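Local coordinates for bifunctional GH43-CE protein (Bacteroides eggerthii, PDB 6MLY) that probably acts as a xylan 1,4-beta-xylosidase, joining a family 43 glycoside hydrolase domain to a carbohydrate esterase domain, at residues Asp317-Pro329 and Leu342-Leu354. Numbering follows the deposited sequence.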
loop_
_atom_site.group_PDB
_atom_site.type_symbol
_atom_site.label_atom_id
_atom_site.label_comp_id
_atom_site.label_asym_id
_atom_site.label_seq_id
_atom_site.Cartn_x
_atom_site.Cartn_y
_atom_site.Cartn_z
ATOM N N ASP A 317 12.264 0.117 17.213
ATOM C CA ASP A 317 13.576 -0.331 17.682
ATOM C C ASP A 317 14.616 0.753 17.397
ATOM O O ASP A 317 14.862 1.088 16.245
ATOM C CB ASP A 317 13.997 -1.650 17.025
ATOM C CG ASP A 317 14.953 -2.498 17.856
ATOM O OD1 ASP A 317 15.500 -1.980 18.856
ATOM O OD2 ASP A 317 15.140 -3.679 17.504
ATOM N N ASP A 318 15.232 1.270 18.466
ATOM C CA ASP A 318 16.275 2.293 18.378
ATOM C C ASP A 318 17.630 1.634 18.078
ATOM O O ASP A 318 18.633 2.334 17.882
ATOM C CB ASP A 318 16.320 3.142 19.656
ATOM C CG ASP A 318 16.665 2.383 20.930
ATOM O OD1 ASP A 318 16.717 1.139 20.883
ATOM O OD2 ASP A 318 16.878 3.043 21.965
ATOM N N PHE A 319 17.650 0.294 18.064
ATOM C CA PHE A 319 18.833 -0.540 17.810
ATOM C C PHE A 319 19.930 -0.233 18.840
ATOM O O PHE A 319 21.124 -0.331 18.543
ATOM C CB PHE A 319 19.279 -0.406 16.351
ATOM C CG PHE A 319 18.317 -1.019 15.363
ATOM C CD1 PHE A 319 18.029 -2.374 15.402
ATOM C CD2 PHE A 319 17.690 -0.245 14.400
ATOM C CE1 PHE A 319 17.138 -2.939 14.502
ATOM C CE2 PHE A 319 16.801 -0.811 13.497
ATOM C CZ PHE A 319 16.530 -2.157 13.548
ATOM N N ASN A 320 19.489 0.099 20.060
ATOM C CA ASN A 320 20.330 0.269 21.237
ATOM C C ASN A 320 20.060 -0.891 22.188
ATOM O O ASN A 320 18.900 -1.200 22.457
ATOM C CB ASN A 320 20.028 1.558 22.005
ATOM C CG ASN A 320 21.083 2.628 21.853
ATOM O OD1 ASN A 320 22.280 2.344 21.879
ATOM N ND2 ASN A 320 20.636 3.865 21.739
ATOM N N ARG A 321 21.138 -1.480 22.711
ATOM C CA ARG A 321 21.070 -2.658 23.538
ATOM C C ARG A 321 21.864 -2.405 24.824
ATOM O O ARG A 321 23.010 -1.959 24.769
ATOM C CB ARG A 321 21.598 -3.866 22.757
ATOM C CG ARG A 321 20.823 -4.180 21.483
ATOM C CD ARG A 321 19.349 -4.477 21.719
ATOM N NE ARG A 321 18.659 -4.890 20.500
ATOM C CZ ARG A 321 17.954 -4.087 19.704
ATOM N NH1 ARG A 321 17.755 -2.820 20.032
ATOM N NH2 ARG A 321 17.452 -4.556 18.575
ATOM N N LYS A 322 21.212 -2.671 25.966
ATOM C CA LYS A 322 21.846 -2.744 27.287
ATOM C C LYS A 322 22.610 -4.074 27.390
ATOM O O LYS A 322 22.605 -4.872 26.453
ATOM C CB LYS A 322 20.787 -2.626 28.392
ATOM C CG LYS A 322 19.868 -3.837 28.553
ATOM C CD LYS A 322 19.756 -4.367 29.977
ATOM C CE LYS A 322 19.097 -5.731 30.050
ATOM N NZ LYS A 322 19.357 -6.413 31.342
ATOM N N LYS A 323 23.234 -4.312 28.549
ATOM C CA LYS A 323 24.036 -5.515 28.799
ATOM C C LYS A 323 23.134 -6.755 28.873
ATOM O O LYS A 323 22.241 -6.837 29.723
ATOM C CB LYS A 323 24.829 -5.352 30.100
ATOM C CG LYS A 323 25.863 -6.436 30.384
ATOM C CD LYS A 323 26.908 -6.580 29.291
ATOM C CE LYS A 323 28.328 -6.473 29.803
ATOM N NZ LYS A 323 28.667 -5.085 30.196
ATOM N N GLY A 324 23.385 -7.718 27.976
ATOM C CA GLY A 324 22.685 -9.006 27.956
ATOM C C GLY A 324 21.196 -8.853 27.691
ATOM O O GLY A 324 20.369 -9.293 28.483
ATOM N N GLU A 325 20.869 -8.222 26.561
ATOM C CA GLU A 325 19.502 -8.007 26.095
ATOM C C GLU A 325 19.326 -8.786 24.788
ATOM O O GLU A 325 20.282 -8.953 24.042
ATOM C CB GLU A 325 19.266 -6.507 25.895
ATOM C CG GLU A 325 17.848 -6.131 25.498
ATOM C CD GLU A 325 17.679 -4.677 25.082
ATOM O OE1 GLU A 325 18.315 -3.803 25.712
ATOM O OE2 GLU A 325 16.919 -4.419 24.123
ATOM N N ARG A 326 18.108 -9.266 24.521
ATOM C CA ARG A 326 17.802 -9.864 23.229
ATOM C C ARG A 326 18.354 -8.953 22.121
ATOM O O ARG A 326 18.058 -7.750 22.092
ATOM C CB ARG A 326 16.292 -10.068 23.063
ATOM C CG ARG A 326 15.810 -11.478 23.369
ATOM C CD ARG A 326 14.622 -11.860 22.508
ATOM N NE ARG A 326 14.961 -11.915 21.085
ATOM C CZ ARG A 326 15.278 -13.025 20.415
ATOM N NH1 ARG A 326 15.323 -14.189 21.040
ATOM N NH2 ARG A 326 15.543 -12.967 19.121
ATOM N N ALA A 327 19.158 -9.527 21.218
ATOM C CA ALA A 327 19.737 -8.788 20.097
ATOM C C ALA A 327 18.625 -8.234 19.195
ATOM O O ALA A 327 18.715 -7.098 18.748
ATOM C CB ALA A 327 20.686 -9.668 19.321
ATOM N N LEU A 328 17.586 -9.041 18.945
ATOM C CA LEU A 328 16.443 -8.650 18.123
ATOM C C LEU A 328 15.144 -8.949 18.869
ATOM O O LEU A 328 14.784 -10.112 19.048
ATOM C CB LEU A 328 16.492 -9.401 16.788
ATOM C CG LEU A 328 17.564 -8.927 15.804
ATOM C CD1 LEU A 328 17.834 -9.983 14.742
ATOM C CD2 LEU A 328 17.176 -7.604 15.149
ATOM N N PRO A 329 14.396 -7.911 19.311
ATOM C CA PRO A 329 13.067 -8.106 19.893
ATOM C C PRO A 329 12.234 -9.150 19.135
ATOM O O PRO A 329 12.376 -9.310 17.923
ATOM C CB PRO A 329 12.442 -6.706 19.766
ATOM C CG PRO A 329 13.614 -5.757 19.901
ATOM C CD PRO A 329 14.788 -6.490 19.279
ATOM N N LEU A 342 26.292 -11.591 8.257
ATOM C CA LEU A 342 26.223 -10.367 7.437
ATOM C C LEU A 342 25.368 -9.261 8.075
ATOM O O LEU A 342 25.202 -8.218 7.469
ATOM C CB LEU A 342 25.670 -10.743 6.060
ATOM C CG LEU A 342 26.597 -11.595 5.194
ATOM C CD1 LEU A 342 25.867 -12.095 3.960
ATOM C CD2 LEU A 342 27.846 -10.821 4.796
ATOM N N TRP A 343 24.819 -9.480 9.273
ATOM C CA TRP A 343 24.218 -8.386 10.049
ATOM C C TRP A 343 24.938 -8.277 11.394
ATOM O O TRP A 343 25.617 -9.210 11.811
ATOM C CB TRP A 343 22.701 -8.558 10.218
ATOM C CG TRP A 343 22.266 -9.709 11.075
ATOM C CD1 TRP A 343 22.063 -10.997 10.673
ATOM C CD2 TRP A 343 21.928 -9.672 12.474
ATOM N NE1 TRP A 343 21.644 -11.765 11.724
ATOM C CE2 TRP A 343 21.557 -10.985 12.846
ATOM C CE3 TRP A 343 21.915 -8.669 13.452
ATOM C CZ2 TRP A 343 21.173 -11.317 14.146
ATOM C CZ3 TRP A 343 21.536 -9.000 14.738
ATOM C CH2 TRP A 343 21.172 -10.307 15.080
ATOM N N SER A 344 24.798 -7.119 12.045
ATOM C CA SER A 344 25.478 -6.855 13.304
ATOM C C SER A 344 24.861 -5.639 14.003
ATOM O O SER A 344 24.277 -4.777 13.352
ATOM C CB SER A 344 26.952 -6.662 13.081
ATOM O OG SER A 344 27.609 -6.376 14.307
ATOM N N LEU A 345 25.002 -5.600 15.334
ATOM C CA LEU A 345 24.587 -4.462 16.160
ATOM C C LEU A 345 25.768 -3.890 16.957
ATOM O O LEU A 345 25.579 -2.937 17.701
ATOM C CB LEU A 345 23.476 -4.908 17.116
ATOM C CG LEU A 345 22.110 -5.150 16.481
ATOM C CD1 LEU A 345 21.174 -5.830 17.465
ATOM C CD2 LEU A 345 21.498 -3.850 15.981
ATOM N N SER A 346 26.966 -4.470 16.817
ATOM C CA SER A 346 28.154 -3.964 17.504
ATOM C C SER A 346 29.119 -3.299 16.508
ATOM O O SER A 346 30.129 -2.719 16.918
ATOM C CB SER A 346 28.826 -5.055 18.307
ATOM O OG SER A 346 29.389 -6.046 17.464
ATOM N N ALA A 347 28.789 -3.369 15.210
ATOM C CA ALA A 347 29.567 -2.751 14.138
ATOM C C ALA A 347 29.533 -1.227 14.297
ATOM O O ALA A 347 30.555 -0.562 14.193
ATOM C CB ALA A 347 29.022 -3.179 12.798
ATOM N N ARG A 348 28.332 -0.699 14.545
ATOM C CA ARG A 348 28.107 0.695 14.895
ATOM C C ARG A 348 27.065 0.718 16.021
ATOM O O ARG A 348 25.948 0.236 15.834
ATOM C CB ARG A 348 27.660 1.467 13.648
ATOM C CG ARG A 348 27.856 2.977 13.733
ATOM C CD ARG A 348 27.347 3.727 12.512
ATOM N NE ARG A 348 27.387 5.170 12.703
ATOM C CZ ARG A 348 27.021 6.071 11.793
ATOM N NH1 ARG A 348 26.573 5.692 10.608
ATOM N NH2 ARG A 348 27.105 7.356 12.083
ATOM N N LYS A 349 27.452 1.224 17.198
ATOM C CA LYS A 349 26.584 1.204 18.383
ATOM C C LYS A 349 25.413 2.173 18.168
ATOM O O LYS A 349 25.625 3.350 17.903
ATOM C CB LYS A 349 27.372 1.560 19.649
ATOM C CG LYS A 349 26.518 1.820 20.886
ATOM C CD LYS A 349 27.043 1.198 22.173
ATOM C CE LYS A 349 25.943 0.527 22.973
ATOM N NZ LYS A 349 26.452 -0.128 24.202
ATOM N N GLY A 350 24.189 1.650 18.293
ATOM C CA GLY A 350 22.949 2.394 18.073
ATOM C C GLY A 350 22.354 2.145 16.692
ATOM O O GLY A 350 21.248 2.626 16.390
ATOM N N TYR A 351 23.080 1.385 15.859
ATOM C CA TYR A 351 22.719 1.127 14.467
ATOM C C TYR A 351 22.696 -0.386 14.193
ATOM O O TYR A 351 23.521 -1.152 14.719
ATOM C CB TYR A 351 23.710 1.819 13.527
ATOM C CG TYR A 351 23.713 3.330 13.571
ATOM C CD1 TYR A 351 24.290 4.021 14.625
ATOM C CD2 TYR A 351 23.159 4.078 12.544
ATOM C CE1 TYR A 351 24.301 5.406 14.669
ATOM C CE2 TYR A 351 23.159 5.463 12.573
ATOM C CZ TYR A 351 23.735 6.133 13.639
ATOM O OH TYR A 351 23.748 7.501 13.667
ATOM N N LEU A 352 21.727 -0.805 13.368
ATOM C CA LEU A 352 21.700 -2.120 12.720
ATOM C C LEU A 352 22.437 -2.008 11.382
ATOM O O LEU A 352 22.135 -1.103 10.594
ATOM C CB LEU A 352 20.243 -2.542 12.502
ATOM C CG LEU A 352 20.016 -3.640 11.463
ATOM C CD1 LEU A 352 20.522 -4.979 11.970
ATOM C CD2 LEU A 352 18.547 -3.738 11.091
ATOM N N ARG A 353 23.390 -2.912 11.133
ATOM C CA ARG A 353 24.198 -2.870 9.913
ATOM C C ARG A 353 24.010 -4.172 9.127
ATOM O O ARG A 353 24.606 -5.195 9.466
ATOM C CB ARG A 353 25.679 -2.641 10.233
ATOM C CG ARG A 353 26.588 -2.641 9.011
ATOM C CD ARG A 353 28.024 -2.266 9.326
ATOM N NE ARG A 353 28.158 -0.841 9.596
ATOM C CZ ARG A 353 29.312 -0.191 9.689
ATOM N NH1 ARG A 353 30.458 -0.839 9.565
ATOM N NH2 ARG A 353 29.317 1.110 9.912
ATOM N N LEU A 354 23.200 -4.096 8.064
ATOM C CA LEU A 354 23.040 -5.177 7.095
ATOM C C LEU A 354 24.142 -5.048 6.036
ATOM O O LEU A 354 24.282 -3.997 5.428
ATOM C CB LEU A 354 21.647 -5.087 6.459
ATOM C CG LEU A 354 20.478 -4.948 7.432
ATOM C CD1 LEU A 354 19.164 -4.795 6.685
ATOM C CD2 LEU A 354 20.415 -6.132 8.383
#
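F319 and L352 meet with the phenyl swung beside its own backbone N (chi1 -69°) and L352 CG anti to its N (chi1 161°), which with chi2 brings CD2 up to CZ at the far rim of the ring. The backbone itself sets L352 CB almost squarely over one face, 3.6 Å from the centroid of the F319 ring, a CH-pi contact. D317 CB, from the same loop, lies over the opposite face, so the ring is sandwiched. L345 comes in at about a right angle, its CD2 3.8 Å from F319 CD1. Further along, L328 CD1 rests on the six-membered ring of W343, 3.8 Å from its centroid, and A327 CB lies at that indole's edge. W343 NE1 hydrogen-bonds to N340 OD1.

R321 organises the loop that presents these groups. Its NH1 and NH2 grip D317 end-on, one nitrogen to each carboxylate oxygen, with NH1 2.7 Å from D317 OD1; NE and NH2 together hold A327 O, and NH1 also donates to N320 O. The oxygen OD1 takes F319 N as well, closing an Asx turn, and W332 NE1 bonds D317 OD2. An alanine in place of R321 would probably leave the D317 carboxylate without its charged mate, though still bonded to W332, and A327 O without its two donors, weakening the tie between these parts of the loop.

G350 follows K349 in a type II turn, and its CA lies 3.3 Å from F319 O in a CA-H...O contact. Strands 343-344, weakly bonded, and 352-355 pair antiparallel at one margin of a sheet in the concanavalin A-like domain, with L352 bonded through its backbone to F505. No conventional hydrogen bond joins 317-329 to 342-354: polar bonds shape the loop internally, and apolar side chains fasten it to the sheet margin.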